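Local coordinates for protein tRNA uridine(34) acetyltransferase (Methanocaldococcus infernus, PDB 6IA8) that forms 5-carboxymethyluridine at the wobble position 34 of tRNAs from acetyl-CoA and S-adenosylmethionine, using a [4Fe-4S] cluster, at residues A[226-230]-A[297-301]; A[404-410]-A[421-427]. One frame throughout, in Å; residues are numbered along the deposited sequence.

Contact 1 of 2, residues A[226-230]-A[297-301]; sequences KLCKR and ELYEM. With SO4 (sulfate ion), chain C.
Met301 reaches from helix 297-303 to the end of helix 222-227 and lays its thioether against the turn there. A bend at chi3 (69°) sets the methyl CE of Met301 3.7 Å from Leu227 O, while Met301 SD rests 4.2 Å from Cys228 CA. An unbranched, flexible methionine suits such an uneven surface. Beside it Cys228 turns its thiol to the same helix, SG lying 4.3 Å from Leu298 CD2 and 4.4 Å from Met301 CE; Pro260 touches both sulfur-bearing side chains. Helix 222-227 closes in a Schellman motif, with Lys229 at the C-prime position and its positive phi (55°). That turn sends Lys229 toward Glu297. Its extended chain passes obliquely across the carboxylate, Lys229 NZ stopping 4.1 Å from Glu297 OE2, too far for a salt bridge; the same oxygen is paired with Arg304. Arg230 instead folds back at chi2 and chi3 and presents one edge of its guanidinium to a sulfate, NE and NH2 both donating to O2, at 2.8 Å from NE. Gly231 and His232 also bind this ion, probably taken from the crystallisation liquor. A leucine here has no N-H to offer sulfate O2, and the anion would probably be held more weakly. Across the helices, then, cohesion comes from sulfur and apolar packing inside the radical SAM region, with a loose attraction between Lys229 and Glu297 as a supplement.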
loop_
_atom_site.group_PDB
_atom_site.type_symbol
_atom_site.label_atom_id
_atom_site.label_comp_id
_atom_site.label_asym_id
_atom_site.label_seq_id
_atom_site.Cartn_x
_atom_site.Cartn_y
_atom_site.Cartn_z
ATOM N N LYS A 226 -2.903 -24.351 -5.743
ATOM C CA LYS A 226 -3.630 -25.339 -6.534
ATOM C C LYS A 226 -4.670 -26.049 -5.681
ATOM O O LYS A 226 -5.802 -26.279 -6.125
ATOM C CB LYS A 226 -2.664 -26.360 -7.123
ATOM C CG LYS A 226 -1.749 -25.830 -8.208
ATOM N N LEU A 227 -4.311 -26.375 -4.435
ATOM C CA LEU A 227 -5.233 -27.092 -3.556
ATOM C C LEU A 227 -6.517 -26.294 -3.336
ATOM O O LEU A 227 -7.618 -26.857 -3.264
ATOM C CB LEU A 227 -4.535 -27.383 -2.230
ATOM C CG LEU A 227 -5.107 -28.380 -1.246
ATOM C CD1 LEU A 227 -5.113 -29.787 -1.810
ATOM C CD2 LEU A 227 -4.279 -28.287 0.037
ATOM N N CYS A 228 -6.403 -24.980 -3.252
ATOM C CA CYS A 228 -7.560 -24.115 -3.066
ATOM C C CYS A 228 -8.131 -23.624 -4.389
ATOM O O CYS A 228 -9.029 -22.780 -4.397
ATOM C CB CYS A 228 -7.183 -22.924 -2.177
ATOM S SG CYS A 228 -6.509 -23.450 -0.558
ATOM N N LYS A 229 -7.621 -24.122 -5.502
ATOM C CA LYS A 229 -8.122 -23.756 -6.823
ATOM C C LYS A 229 -8.091 -22.240 -7.024
ATOM O O LYS A 229 -9.044 -21.623 -7.513
ATOM C CB LYS A 229 -9.522 -24.332 -7.051
ATOM C CG LYS A 229 -9.506 -25.854 -7.095
ATOM C CD LYS A 229 -10.886 -26.488 -7.230
ATOM C CE LYS A 229 -10.755 -28.017 -7.143
ATOM N NZ LYS A 229 -12.064 -28.730 -7.151
ATOM N N ARG A 230 -6.965 -21.637 -6.640
ATOM C CA ARG A 230 -6.709 -20.243 -6.968
ATOM C C ARG A 230 -6.245 -20.134 -8.422
ATOM O O ARG A 230 -5.734 -21.088 -9.017
ATOM C CB ARG A 230 -5.663 -19.640 -6.027
ATOM C CG ARG A 230 -5.880 -19.930 -4.548
ATOM C CD ARG A 230 -7.209 -19.395 -4.009
ATOM N NE ARG A 230 -7.313 -17.943 -4.105
ATOM C CZ ARG A 230 -8.155 -17.202 -3.389
ATOM N NH1 ARG A 230 -8.962 -17.779 -2.506
ATOM N NH2 ARG A 230 -8.175 -15.880 -3.542
ATOM N N GLU A 297 -15.320 -21.755 -2.359
ATOM C CA GLU A 297 -14.616 -23.027 -2.455
ATOM C C GLU A 297 -14.094 -23.449 -1.090
ATOM O O GLU A 297 -14.163 -24.625 -0.730
ATOM C CB GLU A 297 -13.474 -22.922 -3.466
ATOM C CG GLU A 297 -12.565 -24.144 -3.525
ATOM C CD GLU A 297 -13.282 -25.409 -3.969
ATOM O OE1 GLU A 297 -14.374 -25.304 -4.561
ATOM O OE2 GLU A 297 -12.756 -26.511 -3.718
ATOM N N LEU A 298 -13.562 -22.504 -0.315
ATOM C CA LEU A 298 -13.115 -22.828 1.035
ATOM C C LEU A 298 -14.244 -23.403 1.872
ATOM O O LEU A 298 -14.012 -24.299 2.699
ATOM C CB LEU A 298 -12.544 -21.582 1.696
ATOM C CG LEU A 298 -11.227 -21.085 1.111
ATOM C CD1 LEU A 298 -10.871 -19.718 1.686
ATOM C CD2 LEU A 298 -10.119 -22.084 1.373
ATOM N N TYR A 299 -15.481 -22.944 1.641
ATOM C CA TYR A 299 -16.602 -23.528 2.364
ATOM C C TYR A 299 -16.810 -24.983 1.955
ATOM O O TYR A 299 -17.107 -25.841 2.801
ATOM C CB TYR A 299 -17.880 -22.729 2.125
ATOM C CG TYR A 299 -19.079 -23.378 2.761
ATOM C CD1 TYR A 299 -19.267 -23.327 4.129
ATOM C CD2 TYR A 299 -20.010 -24.059 2.000
ATOM C CE1 TYR A 299 -20.360 -23.913 4.722
ATOM C CE2 TYR A 299 -21.128 -24.644 2.580
ATOM C CZ TYR A 299 -21.293 -24.578 3.942
ATOM O OH TYR A 299 -22.379 -25.168 4.536
ATOM N N GLU A 300 -16.720 -25.268 0.653
ATOM C CA GLU A 300 -16.871 -26.647 0.196
ATOM C C GLU A 300 -15.802 -27.543 0.821
ATOM O O GLU A 300 -16.103 -28.619 1.347
ATOM C CB GLU A 300 -16.806 -26.706 -1.331
ATOM C CG GLU A 300 -18.036 -26.149 -2.035
ATOM C CD GLU A 300 -19.316 -26.878 -1.643
ATOM O OE1 GLU A 300 -20.021 -26.407 -0.727
ATOM O OE2 GLU A 300 -19.614 -27.933 -2.242
ATOM N N MET A 301 -14.545 -27.087 0.810
ATOM C CA MET A 301 -13.461 -27.841 1.435
ATOM C C MET A 301 -13.749 -28.071 2.910
ATOM O O MET A 301 -13.594 -29.187 3.417
ATOM C CB MET A 301 -12.136 -27.092 1.247
ATOM C CG MET A 301 -11.802 -26.833 -0.218
ATOM S SD MET A 301 -10.322 -25.832 -0.457
ATOM C CE MET A 301 -9.062 -26.984 0.102
HETATM S S SO4 C . -7.054 -15.944 -7.191
HETATM O O1 SO4 C . -6.120 -15.989 -8.318
HETATM O O2 SO4 C . -6.333 -15.986 -5.921
HETATM O O3 SO4 C . -7.843 -14.718 -7.261
HETATM O O4 SO4 C . -7.946 -17.097 -7.277
#

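Contact 2 of 2, residues A[404-410]-A[421-427]; sequences GTEIFLS and AFLRLRD
Strands 404-410 and 421-427 run antiparallel, their axes 4.5 Å apart at closest, as arms of a beta hairpin in the GNAT domain. Three hydrogen-bonded pairs, Thr405 with Asp427, Ile407 with Leu425 and Leu409 with Leu423, alternate with non-hydrogen-bonded ones; the bond from Ile407 N to Leu425 O is short (2.7 Å) and nearly straight (175°). Ile407, Leu409, Leu423 and Leu425 share one face, where branched apolar chains suit packing: Leu409 and Leu423 meet helix 469-484. On the other face the Phe408 and Phe422 rings lie near parallel but slid apart, centroids 5.4 Å apart, with Phe408 CE1 3.5 Å from Phe422 CD2. Phe408 CE1 also lies over one face of the Arg424 guanidinium, whose NE and NH1 bond to Gln445 and Trp329. Farther along, Glu406 bends at chi2 to meet the extended Arg426: Arg426 NH1 donates to Glu406 OE2 at 2.8 Å, from above the carboxylate plane. Arg444 and Lys245 also pair with Glu406, and Asp246 with Arg426. These buried charges thus compensate one another, which probably favours their ionised forms, while Arg424 ties the hairpin to Gln445, a probable acetyl-CoA ligand by similarity.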
loop_
_atom_site.group_PDB
_atom_site.type_symbol
_atom_site.label_atom_id
_atom_site.label_comp_id
_atom_site.label_asym_id
_atom_site.label_seq_id
_atom_site.Cartn_x
_atom_site.Cartn_y
_atom_site.Cartn_z
ATOM N N GLY A 404 16.918 -5.765 -8.856
ATOM C CA GLY A 404 17.488 -4.437 -8.747
ATOM C C GLY A 404 17.797 -4.059 -7.312
ATOM O O GLY A 404 17.813 -4.928 -6.433
ATOM N N THR A 405 18.056 -2.773 -7.067
ATOM C CA THR A 405 18.417 -2.282 -5.744
ATOM C C THR A 405 17.365 -1.297 -5.268
ATOM O O THR A 405 17.014 -0.353 -5.992
ATOM C CB THR A 405 19.787 -1.613 -5.746
ATOM O OG1 THR A 405 20.768 -2.579 -6.119
ATOM C CG2 THR A 405 20.134 -1.082 -4.362
ATOM N N GLU A 406 16.865 -1.534 -4.053
ATOM C CA GLU A 406 15.952 -0.625 -3.379
ATOM C C GLU A 406 16.752 0.114 -2.323
ATOM O O GLU A 406 17.526 -0.517 -1.601
ATOM C CB GLU A 406 14.796 -1.366 -2.724
ATOM C CG GLU A 406 13.928 -2.156 -3.666
ATOM C CD GLU A 406 12.939 -1.318 -4.496
ATOM O OE1 GLU A 406 12.827 -0.077 -4.306
ATOM O OE2 GLU A 406 12.221 -1.924 -5.325
ATOM N N ILE A 407 16.612 1.442 -2.290
ATOM C CA ILE A 407 17.212 2.306 -1.281
ATOM C C ILE A 407 16.070 2.908 -0.470
ATOM O O ILE A 407 15.210 3.615 -1.009
ATOM C CB ILE A 407 18.073 3.403 -1.920
ATOM C CG1 ILE A 407 19.223 2.773 -2.734
ATOM C CG2 ILE A 407 18.601 4.340 -0.820
ATOM C CD1 ILE A 407 19.066 2.837 -4.189
ATOM N N PHE A 408 16.034 2.608 0.809
ATOM C CA PHE A 408 14.988 3.104 1.698
ATOM C C PHE A 408 15.611 4.193 2.555
ATOM O O PHE A 408 16.457 3.907 3.410
ATOM C CB PHE A 408 14.437 1.992 2.570
ATOM C CG PHE A 408 13.302 2.422 3.486
ATOM C CD1 PHE A 408 12.029 2.588 2.988
ATOM C CD2 PHE A 408 13.509 2.633 4.829
ATOM C CE1 PHE A 408 10.958 2.949 3.807
ATOM C CE2 PHE A 408 12.460 2.988 5.671
ATOM C CZ PHE A 408 11.177 3.155 5.157
ATOM N N LEU A 409 15.273 5.441 2.247
ATOM C CA LEU A 409 15.765 6.612 2.962
ATOM C C LEU A 409 14.713 7.068 3.954
ATOM O O LEU A 409 13.533 7.115 3.618
ATOM C CB LEU A 409 16.054 7.760 1.991
ATOM C CG LEU A 409 17.115 7.534 0.914
ATOM C CD1 LEU A 409 17.144 8.774 -0.009
ATOM C CD2 LEU A 409 18.516 7.291 1.530
ATOM N N SER A 410 15.127 7.464 5.154
ATOM C CA SER A 410 14.142 7.889 6.138
ATOM C C SER A 410 14.731 8.942 7.063
ATOM O O SER A 410 15.946 9.030 7.244
ATOM C CB SER A 410 13.616 6.686 6.941
ATOM O OG SER A 410 14.688 6.074 7.631
ATOM N N ALA A 421 9.498 10.369 8.144
ATOM C CA ALA A 421 9.325 10.476 6.701
ATOM C C ALA A 421 10.209 9.435 6.041
ATOM O O ALA A 421 11.232 9.033 6.599
ATOM C CB ALA A 421 9.703 11.864 6.195
ATOM N N PHE A 422 9.835 9.029 4.829
ATOM C CA PHE A 422 10.639 8.047 4.123
ATOM C C PHE A 422 10.469 8.230 2.623
ATOM O O PHE A 422 9.485 8.813 2.146
ATOM C CB PHE A 422 10.292 6.608 4.585
ATOM C CG PHE A 422 8.945 6.137 4.185
ATOM C CD1 PHE A 422 7.883 6.269 5.050
ATOM C CD2 PHE A 422 8.743 5.502 2.966
ATOM C CE1 PHE A 422 6.614 5.824 4.718
ATOM C CE2 PHE A 422 7.457 5.055 2.611
ATOM C CZ PHE A 422 6.402 5.222 3.474
ATOM N N LEU A 423 11.451 7.712 1.887
ATOM C CA LEU A 423 11.460 7.764 0.434
ATOM C C LEU A 423 11.984 6.426 -0.072
ATOM O O LEU A 423 12.985 5.906 0.449
ATOM C CB LEU A 423 12.341 8.907 -0.077
ATOM C CG LEU A 423 12.473 9.110 -1.572
ATOM C CD1 LEU A 423 12.783 10.591 -1.862
ATOM C CD2 LEU A 423 13.523 8.224 -2.203
ATOM N N ARG A 424 11.303 5.884 -1.094
ATOM C CA ARG A 424 11.665 4.618 -1.730
ATOM C C ARG A 424 12.294 4.910 -3.093
ATOM O O ARG A 424 11.621 5.416 -4.001
ATOM C CB ARG A 424 10.427 3.746 -1.895
ATOM C CG ARG A 424 9.749 3.324 -0.610
ATOM C CD ARG A 424 8.639 2.339 -0.925
ATOM N NE ARG A 424 7.738 2.036 0.184
ATOM C CZ ARG A 424 8.018 1.191 1.171
ATOM N NH1 ARG A 424 9.211 0.636 1.246
ATOM N NH2 ARG A 424 7.124 0.951 2.118
ATOM N N LEU A 425 13.599 4.691 -3.196
ATOM C CA LEU A 425 14.366 4.921 -4.414
ATOM C C LEU A 425 14.811 3.579 -4.988
ATOM O O LEU A 425 15.245 2.693 -4.248
ATOM C CB LEU A 425 15.591 5.767 -4.103
ATOM C CG LEU A 425 16.451 6.264 -5.264
ATOM C CD1 LEU A 425 15.701 7.305 -6.085
ATOM C CD2 LEU A 425 17.752 6.889 -4.701
ATOM N N ARG A 426 14.704 3.411 -6.299
ATOM C CA ARG A 426 15.023 2.126 -6.911
ATOM C C ARG A 426 15.934 2.290 -8.123
ATOM O O ARG A 426 15.704 3.158 -8.978
ATOM C CB ARG A 426 13.733 1.387 -7.318
ATOM C CG ARG A 426 14.022 0.072 -8.096
ATOM C CD ARG A 426 12.713 -0.723 -8.416
ATOM N NE ARG A 426 13.005 -1.897 -9.234
ATOM C CZ ARG A 426 13.455 -3.049 -8.757
ATOM N NH1 ARG A 426 13.577 -3.194 -7.454
ATOM N NH2 ARG A 426 13.731 -4.060 -9.571
ATOM N N ASP A 427 16.963 1.432 -8.192
ATOM C CA ASP A 427 17.772 1.251 -9.388
ATOM C C ASP A 427 17.130 0.106 -10.141
ATOM O O ASP A 427 17.225 -1.036 -9.687
ATOM C CB ASP A 427 19.207 0.905 -9.026
ATOM C CG ASP A 427 20.115 0.867 -10.216
ATOM O OD1 ASP A 427 19.664 1.143 -11.361
ATOM O OD2 ASP A 427 21.294 0.555 -9.988
HETATM O O HOH W 1 13.096 1.595 -2.282
#

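Contacts 1 and 2 follow each other along the chain and lie on opposite sides of its centre, their own centres 38 Å apart and their nearest atoms about 23 Å apart. The first belongs to the radical SAM region, away from the annotated sites; the second belongs to the acetyltransferase domain, beside residues that by similarity bind acetyl-CoA. There the side chain of Arg424 comes within about 3 Å of that of Gln445, and that of Ala421 within about 4 Å of that of Tyr469. Contact 1 joins two helix ends at a partly buried periphery, whereas contact 2 pairs two strands within the buried mixed sheet near the probable acetyl-CoA pocket.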